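Local coordinates for protein putative transcriptional regulator (TetR/AcrR family) (Acinetobacter sp., PDB 3KNW) that probably binds DNA through an N-terminal helix-turn-helix domain and regulates transcription, at residues H18-G23 with H53-K58. Sequence-based numbering, arbitrary orientation.
Sequences HILDSG and HYFESK
I19 and Y54 bring the two backbones closest, with their CA atoms 9.0 Å apart, where helix 13-30 faces the end of helix 48-54. This is the N-terminal TetR-family domain, which probably binds DNA. Residues 36-55 are the predicted helix-turn-helix motif, and helix 48-54 is its second helix, probably the recognition helix. F55 is the first residue to leave helical geometry after it. Its CG lies anti to its own carbonyl carbon (chi1 -51°), which directs the ring toward helix 13-30, with CE2 against I19 and CZ against L20. The contact is entirely apolar. I19 uses both branches: CG2 meets CE2 of F55 at 3.8 Å, while CD1 lies 4.3 Å from CD1 of Y54. The side chains of I19 and F55 run past each other in opposite directions. F61 of helix 58-81 packs edge-to-face with F55 and also touches I19 and L20. Helix 58-81 thus adds to the contact between helix 13-30 and the turn after helix 48-54. F51 meets the F55 ring as well. L20 completes the contact at the end of the F55 ring, where CZ lies 4.0 Å from L20 CG and 4.1 Å from L20 CD2.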
# COMPACT_ATOMS: atom_id res chain seq x y z
N HIS A 18 -14.08 16.81 18.15
CA HIS A 18 -12.77 17.45 18.16
C HIS A 18 -11.68 16.45 18.52
O HIS A 18 -10.65 16.38 17.85
CB HIS A 18 -12.69 18.62 19.13
CG HIS A 18 -11.33 19.25 19.16
ND1 HIS A 18 -10.89 20.11 18.17
CD2 HIS A 18 -10.29 19.09 20.02
CE1 HIS A 18 -9.65 20.47 18.44
NE2 HIS A 18 -9.26 19.87 19.55
N ILE A 19 -11.93 15.68 19.57
CA ILE A 19 -10.96 14.71 20.03
C ILE A 19 -10.66 13.67 18.95
O ILE A 19 -9.50 13.39 18.67
CB ILE A 19 -11.41 14.03 21.32
CG1 ILE A 19 -11.56 15.07 22.46
CG2 ILE A 19 -10.40 12.99 21.77
CD1 ILE A 19 -12.28 14.56 23.59
N LEU A 20 -11.68 13.12 18.33
CA LEU A 20 -11.50 12.16 17.25
C LEU A 20 -10.70 12.79 16.13
O LEU A 20 -9.75 12.18 15.64
CB LEU A 20 -12.83 11.65 16.73
CG LEU A 20 -13.47 10.72 17.74
CD1 LEU A 20 -14.96 10.71 17.53
CD2 LEU A 20 -12.90 9.30 17.65
N ASP A 21 -11.05 14.01 15.74
CA ASP A 21 -10.34 14.69 14.66
C ASP A 21 -8.88 15.02 15.01
O ASP A 21 -8.00 14.82 14.17
CB ASP A 21 -11.13 15.91 14.18
CG ASP A 21 -12.48 15.50 13.51
OD1 ASP A 21 -12.56 14.34 12.98
OD2 ASP A 21 -13.44 16.32 13.53
N SER A 22 -8.63 15.48 16.23
CA SER A 22 -7.25 15.51 16.76
C SER A 22 -6.56 14.16 16.58
O SER A 22 -5.48 14.08 15.97
CB SER A 22 -7.23 15.85 18.25
OG SER A 22 -7.68 17.17 18.47
N GLY A 23 -7.16 13.10 17.11
CA GLY A 23 -6.58 11.78 17.03
C GLY A 23 -6.28 11.35 15.58
O GLY A 23 -5.20 10.82 15.28
N HIS A 53 -13.85 10.76 30.10
CA HIS A 53 -15.32 10.78 30.10
C HIS A 53 -15.93 10.30 28.78
O HIS A 53 -16.97 9.67 28.76
CB HIS A 53 -15.84 12.15 30.50
CG HIS A 53 -15.77 12.39 31.97
ND1 HIS A 53 -15.86 11.37 32.90
CD2 HIS A 53 -15.59 13.53 32.69
CE1 HIS A 53 -15.76 11.87 34.12
NE2 HIS A 53 -15.59 13.18 34.02
N TYR A 54 -15.22 10.57 27.69
CA TYR A 54 -15.66 10.23 26.33
C TYR A 54 -15.27 8.83 25.89
O TYR A 54 -16.06 8.13 25.27
CB TYR A 54 -15.07 11.25 25.34
CG TYR A 54 -15.73 12.60 25.49
CD1 TYR A 54 -15.29 13.52 26.46
CD2 TYR A 54 -16.85 12.93 24.73
CE1 TYR A 54 -15.94 14.74 26.64
CE2 TYR A 54 -17.49 14.14 24.90
CZ TYR A 54 -17.04 15.05 25.85
OH TYR A 54 -17.69 16.27 25.99
N PHE A 55 -14.05 8.42 26.21
CA PHE A 55 -13.56 7.12 25.78
C PHE A 55 -12.92 6.38 26.91
O PHE A 55 -12.08 6.93 27.60
CB PHE A 55 -12.52 7.31 24.71
CG PHE A 55 -12.96 8.17 23.62
CD1 PHE A 55 -13.82 7.69 22.68
CD2 PHE A 55 -12.52 9.46 23.54
CE1 PHE A 55 -14.24 8.48 21.65
CE2 PHE A 55 -12.95 10.28 22.54
CZ PHE A 55 -13.82 9.78 21.58
N GLU A 56 -13.26 5.12 27.10
CA GLU A 56 -12.71 4.40 28.25
C GLU A 56 -11.23 3.95 28.12
O GLU A 56 -10.58 3.67 29.11
CB GLU A 56 -13.64 3.24 28.64
CG GLU A 56 -13.79 2.11 27.61
CD GLU A 56 -14.68 0.98 28.14
OE1 GLU A 56 -15.81 1.29 28.60
OE2 GLU A 56 -14.25 -0.21 28.12
N SER A 57 -10.69 3.91 26.91
CA SER A 57 -9.29 3.45 26.72
C SER A 57 -8.77 3.86 25.37
O SER A 57 -9.57 4.20 24.51
CB SER A 57 -9.22 1.93 26.79
OG SER A 57 -9.97 1.41 25.72
N LYS A 58 -7.46 3.83 25.19
CA LYS A 58 -6.87 4.10 23.92
C LYS A 58 -7.54 3.22 22.84
O LYS A 58 -7.80 3.67 21.75
CB LYS A 58 -5.34 3.83 23.94
CG LYS A 58 -4.57 4.35 22.66
CD LYS A 58 -3.17 3.73 22.50
CE LYS A 58 -2.66 3.83 21.05
NZ LYS A 58 -1.50 2.93 20.76